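PDB 4WQQ: lectin CEL-I, N-acetyl-D-galactosamine-specific C-type from Cucumaria echinata, which binds sugars through calcium as a C-type lectin, its natural preference for N-acetylgalactosamine redirected toward mannose by engineering in this variant. Local coordinates for residues A[16-21]-A[133-138]; A[112-117]-A[124-129]. The protein carries 3 engineered substitutions. All blocks are in the same frame, centred on the assembly; numbering follows the deposited sequence.

From the N terminus, after the short strand 9-11, strand 14-23 pairs with it on one side and, much later in the chain, with strand 132-140; interaction 1 therefore closes a loop of 111 residues that includes both helices, 25-34 and 52-65. Interaction 2 is nested wholly inside that loop: strand 112-116 turns back on strand 123-126 after a short connection, a local hairpin at the calcium and sugar site. Strand 132-140 is the next strand of the chain. Apart from lying close together in sequence, the two contacts do not touch, and their centres lie 15 Å apart, but both belong to one sheet, joined through strand 71-77, which pairs with 112-116 and with 132-140.

Interaction 1: residues A[16-21]-A[133-138]; sequences YRFFNT and KYMCKL
Phe19 and Tyr134 face each other as a hydrogen-bonded antiparallel pair, and the backbone around them zips residues 16-21 to 133-138. Arg17 and Cys136 exchange two bonds, Arg17 N to Cys136 O and Cys136 N to Arg17 O (2.8 Å, nearly straight at 172°). Phe19 N gives a further bond to Tyr134 O, whereas the return bond from Tyr134 N to Phe19 O is weak at 3.4 Å.

Ring contacts dominate the face that carries Phe19, Tyr134 and Cys136. The Tyr134 CG sits between its backbone N and carbonyl carbon (chi1 65°), which starts the ring on its course across Phe19. Phe19 CB stands over that ring, 3.6 Å from the centroid, a CH-pi contact. The two rings are near parallel but slid apart, with little overlap. Cys136 SG, disulfide-bonded to Cys32, lies 3.6 Å from Phe19 CE2, obliquely to the ring.

The opposite face carries Tyr16, Phe18, Met135 and Lys137. Unbranched Met135 bends its thioether onto Phe18, CE 3.9 Å from Phe18 CB, and Lys137 runs extended beside Tyr16, its CD 3.8 Å from Tyr16 CE2. Separately, Lys133 CB meets the edge of the Phe18 ring.

Polar ends finish the contact. Lys133 NZ bonds Asn20 OD1 at 2.9 Å in the carbonyl plane; Tyr16 OH reaches Glu54 of helix 52-65. Pairing strands from near the two chain ends is characteristic of the C-type lectin fold. Here the lysines lend their methylenes to the rings while their ammonium groups reach acidic partners, Asp66 for Lys133 and Glu54 for Lys137.

Interaction 2: residues A[112-117]-A[124-129]; sequences YGQFRH and NDNSAA. With CA (calcium ion), chain F; MAN (alpha-D-mannopyranose), chain H.
Gln114 OE1 takes two hydrogen bonds from the opposite strand, from Asn124 ND2 at 3.0 Å and from Asn126 ND2 at 2.9 Å. Both donors come from the same face of its amide plane, and the second bond is nearly straight (171°). A glutamine suits this place: CD anti to CA (chi2 -175°) keeps the chain extended, and the neutral amide oxygen accepts from both asparagines.

Each asparagine has its other atoms engaged too. Asn124 OD1 binds the calcium ion at 2.4 Å while its ND2 also donates to O4 of the mannose, at 3.0 Å, so one amide serves metal, sugar and Gln114. Asn126 OD1 accepts from Ser127 N on a lone pair, at 2.8 Å.

These strands form the hairpin that carries part of the calcium-dependent sugar site of the C-type lectin domain. Asp125 supplies its OD1 and its backbone O to the ion; O3 and O4 of mannose add two ligands, and the engineered Glu102 and Asn104, with Glu110, complete the shell. Glu110 OE2 is also hydrogen-bonded to the mannose. Asp125 OD2 accepts from Asn105 N.

Arg116 lays its guanidinium almost parallel to the Asn124 amide, planes 10° apart, with Asn124 CG 3.5 Å above the guanidinium plane. Arg116 NH2 makes a weak hydrogen bond to mannose O1.

Backbone N-H and C=O groups of Tyr112, Gln114, Asn124 and Asn126 satisfy one another in two hydrogen-bonded pairs, Tyr112 with Asn126 and Gln114 with Asn124. Beyond the pairing, the Tyr112 ring offers its edge to Asn126 O, and CE2 touches Ala128 CB at 3.8 Å. Ser127 OG accepts from Ala129 N in an ST turn, and is also bonded to Ala130 N.

Interaction 1: residues A[16-21]-A[133-138]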
# COMPACT_ATOMS: atom_id res chain seq x y z
N TYR A 16 2.93 -0.41 -9.74
CA TYR A 16 4.08 -0.23 -10.61
C TYR A 16 4.41 1.27 -10.76
O TYR A 16 3.53 2.16 -10.74
CB TYR A 16 3.83 -0.86 -12.03
CG TYR A 16 3.52 -2.33 -11.99
CD1 TYR A 16 2.24 -2.75 -11.72
CD2 TYR A 16 4.46 -3.27 -12.25
CE1 TYR A 16 1.94 -4.10 -11.65
CE2 TYR A 16 4.17 -4.63 -12.23
CZ TYR A 16 2.91 -5.04 -11.91
OH TYR A 16 2.53 -6.38 -11.85
N ARG A 17 5.70 1.59 -10.91
CA ARG A 17 6.14 2.93 -11.16
C ARG A 17 7.35 2.95 -12.07
O ARG A 17 8.37 2.34 -11.79
CB ARG A 17 6.47 3.67 -9.87
CG ARG A 17 6.76 5.16 -10.06
CD ARG A 17 6.65 5.88 -8.74
NE ARG A 17 7.09 7.25 -8.86
CZ ARG A 17 7.24 8.09 -7.85
NH1 ARG A 17 6.98 7.70 -6.61
NH2 ARG A 17 7.69 9.33 -8.11
N PHE A 18 7.20 3.67 -13.18
CA PHE A 18 8.26 3.87 -14.10
C PHE A 18 9.04 5.15 -13.84
O PHE A 18 8.45 6.21 -13.59
CB PHE A 18 7.66 3.93 -15.52
CG PHE A 18 8.67 4.31 -16.56
CD1 PHE A 18 9.75 3.48 -16.80
CD2 PHE A 18 8.58 5.54 -17.25
CE1 PHE A 18 10.73 3.80 -17.71
CE2 PHE A 18 9.56 5.86 -18.19
CZ PHE A 18 10.64 5.04 -18.41
N PHE A 19 10.37 5.00 -13.84
CA PHE A 19 11.32 6.05 -13.70
C PHE A 19 12.10 6.27 -14.98
O PHE A 19 12.90 5.48 -15.42
CB PHE A 19 12.27 5.77 -12.56
CG PHE A 19 11.60 5.82 -11.22
CD1 PHE A 19 11.44 7.01 -10.55
CD2 PHE A 19 11.05 4.67 -10.68
CE1 PHE A 19 10.79 7.07 -9.31
CE2 PHE A 19 10.40 4.74 -9.47
CZ PHE A 19 10.27 5.94 -8.80
N ASN A 20 11.84 7.43 -15.57
CA ASN A 20 12.38 7.77 -16.89
C ASN A 20 13.75 8.43 -16.75
O ASN A 20 13.96 9.55 -17.16
CB ASN A 20 11.39 8.63 -17.63
CG ASN A 20 11.68 8.70 -19.11
OD1 ASN A 20 12.46 7.95 -19.64
ND2 ASN A 20 11.00 9.58 -19.78
N THR A 21 14.66 7.67 -16.16
CA THR A 21 16.01 8.11 -15.82
C THR A 21 16.94 7.02 -16.17
O THR A 21 16.78 5.84 -15.72
CB THR A 21 16.10 8.44 -14.30
OG1 THR A 21 15.27 9.60 -14.01
CG2 THR A 21 17.52 8.75 -13.84
N LYS A 133 16.52 2.67 -18.52
CA LYS A 133 15.43 3.21 -17.71
C LYS A 133 15.05 2.11 -16.69
O LYS A 133 15.61 1.02 -16.79
CB LYS A 133 14.26 3.64 -18.56
CG LYS A 133 14.66 4.52 -19.72
CD LYS A 133 15.28 5.84 -19.30
CE LYS A 133 15.70 6.66 -20.57
NZ LYS A 133 14.51 7.02 -21.40
N TYR A 134 14.16 2.37 -15.74
CA TYR A 134 13.78 1.29 -14.83
C TYR A 134 12.34 1.41 -14.35
O TYR A 134 11.73 2.43 -14.43
CB TYR A 134 14.78 1.15 -13.68
CG TYR A 134 14.84 2.32 -12.75
CD1 TYR A 134 15.60 3.43 -13.04
CD2 TYR A 134 14.17 2.29 -11.49
CE1 TYR A 134 15.68 4.46 -12.15
CE2 TYR A 134 14.22 3.31 -10.61
CZ TYR A 134 14.96 4.42 -10.93
OH TYR A 134 15.07 5.51 -10.05
N MET A 135 11.86 0.29 -13.89
CA MET A 135 10.51 0.18 -13.39
C MET A 135 10.53 -0.54 -12.03
O MET A 135 11.13 -1.62 -11.89
CB MET A 135 9.78 -0.71 -14.38
CG MET A 135 8.40 -1.16 -14.03
SD MET A 135 7.15 -0.05 -14.63
CE MET A 135 7.40 0.17 -16.44
N CYS A 136 9.79 0.00 -11.09
CA CYS A 136 9.63 -0.64 -9.80
C CYS A 136 8.24 -1.24 -9.63
O CYS A 136 7.30 -0.88 -10.36
CB CYS A 136 9.85 0.35 -8.67
SG CYS A 136 11.39 1.33 -8.84
N LYS A 137 8.14 -2.15 -8.69
CA LYS A 137 6.89 -2.91 -8.45
C LYS A 137 6.79 -3.02 -6.97
O LYS A 137 7.78 -3.34 -6.32
CB LYS A 137 7.02 -4.27 -9.11
CG LYS A 137 5.96 -5.30 -8.88
CD LYS A 137 6.25 -6.56 -9.76
CE LYS A 137 5.41 -7.73 -9.29
NZ LYS A 137 5.53 -8.94 -10.14
N LEU A 138 5.57 -2.85 -6.44
CA LEU A 138 5.25 -3.21 -5.08
C LEU A 138 4.69 -4.60 -4.94
O LEU A 138 3.81 -5.00 -5.70
CB LEU A 138 4.24 -2.23 -4.55
CG LEU A 138 4.69 -0.77 -4.58
CD1 LEU A 138 3.64 0.01 -3.88
CD2 LEU A 138 6.07 -0.44 -3.97

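Interaction 2: residues A[112-117]-A[124-129]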
# COMPACT_ATOMS: atom_id res chain seq x y z
N TYR A 112 22.62 -8.90 -16.14
CA TYR A 112 21.51 -8.01 -15.72
C TYR A 112 20.45 -7.94 -16.80
O TYR A 112 20.73 -7.56 -17.94
CB TYR A 112 22.03 -6.61 -15.27
CG TYR A 112 23.06 -6.79 -14.23
CD1 TYR A 112 22.68 -7.16 -12.93
CD2 TYR A 112 24.42 -6.80 -14.57
CE1 TYR A 112 23.61 -7.46 -11.98
CE2 TYR A 112 25.37 -7.10 -13.60
CZ TYR A 112 24.96 -7.40 -12.31
OH TYR A 112 25.94 -7.72 -11.36
N GLY A 113 19.23 -8.31 -16.44
CA GLY A 113 18.13 -8.39 -17.38
C GLY A 113 17.40 -7.08 -17.67
O GLY A 113 17.35 -6.20 -16.82
N GLN A 114 16.90 -6.91 -18.90
CA GLN A 114 16.23 -5.70 -19.31
C GLN A 114 15.27 -6.03 -20.48
O GLN A 114 15.53 -6.95 -21.26
CB GLN A 114 17.26 -4.61 -19.76
CG GLN A 114 18.16 -5.05 -20.91
CD GLN A 114 19.26 -4.09 -21.33
OE1 GLN A 114 19.81 -4.32 -22.38
NE2 GLN A 114 19.64 -3.09 -20.53
N PHE A 115 14.19 -5.28 -20.60
CA PHE A 115 13.40 -5.27 -21.87
C PHE A 115 14.13 -4.48 -22.96
O PHE A 115 14.66 -3.38 -22.74
CB PHE A 115 12.06 -4.54 -21.67
CG PHE A 115 11.02 -5.25 -20.83
CD1 PHE A 115 11.26 -6.39 -20.09
CD2 PHE A 115 9.75 -4.71 -20.78
CE1 PHE A 115 10.28 -6.96 -19.33
CE2 PHE A 115 8.74 -5.32 -20.07
CZ PHE A 115 8.99 -6.43 -19.34
N ARG A 116 14.08 -4.99 -24.17
CA ARG A 116 14.22 -4.18 -25.38
C ARG A 116 12.95 -3.35 -25.65
O ARG A 116 11.88 -3.68 -25.16
CB ARG A 116 14.45 -5.12 -26.60
CG ARG A 116 15.65 -5.97 -26.32
CD ARG A 116 16.38 -6.43 -27.52
NE ARG A 116 17.72 -5.85 -27.43
CZ ARG A 116 18.88 -6.52 -27.53
NH1 ARG A 116 18.95 -7.88 -27.76
NH2 ARG A 116 19.99 -5.82 -27.41
N HIS A 117 13.10 -2.28 -26.41
CA HIS A 117 11.95 -1.45 -26.74
C HIS A 117 11.17 -2.05 -27.92
O HIS A 117 10.10 -1.53 -28.27
CB HIS A 117 12.31 0.01 -27.06
CG HIS A 117 13.03 0.24 -28.35
ND1 HIS A 117 14.39 -0.01 -28.52
CD2 HIS A 117 12.59 0.72 -29.56
CE1 HIS A 117 14.74 0.38 -29.74
NE2 HIS A 117 13.67 0.80 -30.38
N ASN A 124 16.83 -8.96 -22.87
CA ASN A 124 18.24 -9.08 -23.10
C ASN A 124 18.97 -9.04 -21.74
O ASN A 124 18.50 -8.40 -20.78
CB ASN A 124 18.68 -7.91 -23.91
CG ASN A 124 20.16 -7.91 -24.16
OD1 ASN A 124 20.77 -8.92 -24.49
ND2 ASN A 124 20.77 -6.74 -23.95
N ASP A 125 20.10 -9.75 -21.65
CA ASP A 125 21.07 -9.57 -20.60
C ASP A 125 22.09 -8.51 -21.00
O ASP A 125 22.57 -8.46 -22.16
CB ASP A 125 21.71 -10.89 -20.16
CG ASP A 125 22.48 -11.61 -21.30
OD1 ASP A 125 22.27 -11.35 -22.51
OD2 ASP A 125 23.26 -12.49 -20.95
N ASN A 126 22.47 -7.70 -20.02
CA ASN A 126 23.43 -6.66 -20.30
C ASN A 126 24.39 -6.53 -19.09
O ASN A 126 24.25 -7.22 -18.06
CB ASN A 126 22.70 -5.36 -20.68
CG ASN A 126 23.45 -4.52 -21.73
OD1 ASN A 126 24.69 -4.44 -21.72
ND2 ASN A 126 22.70 -3.84 -22.62
N SER A 127 25.34 -5.63 -19.22
CA SER A 127 26.43 -5.57 -18.28
C SER A 127 26.19 -4.63 -17.10
O SER A 127 25.27 -3.86 -17.10
CB SER A 127 27.67 -5.10 -19.02
OG SER A 127 27.54 -3.70 -19.23
N ALA A 128 27.13 -4.62 -16.17
CA ALA A 128 27.01 -3.72 -15.02
C ALA A 128 27.32 -2.30 -15.31
O ALA A 128 27.05 -1.41 -14.47
CB ALA A 128 27.95 -4.27 -13.91
N ALA A 129 27.91 -2.04 -16.45
CA ALA A 129 28.18 -0.67 -16.87
C ALA A 129 27.13 -0.10 -17.79
O ALA A 129 27.10 1.06 -17.99
CB ALA A 129 29.54 -0.61 -17.54
CA CA F . 22.93 -9.88 -24.14
C1 MAN H . 24.01 -6.48 -28.73
C2 MAN H . 23.65 -7.89 -28.38
C3 MAN H . 23.15 -8.03 -26.95
C4 MAN H . 24.07 -7.26 -26.02
C5 MAN H . 24.02 -5.77 -26.45
C6 MAN H . 24.80 -4.79 -25.61
O1 MAN H . 22.76 -5.87 -28.91
O2 MAN H . 24.88 -8.57 -28.47
O3 MAN H . 23.18 -9.42 -26.63
O4 MAN H . 23.59 -7.47 -24.71
O5 MAN H . 24.74 -5.75 -27.74
O6 MAN H . 26.04 -5.46 -25.58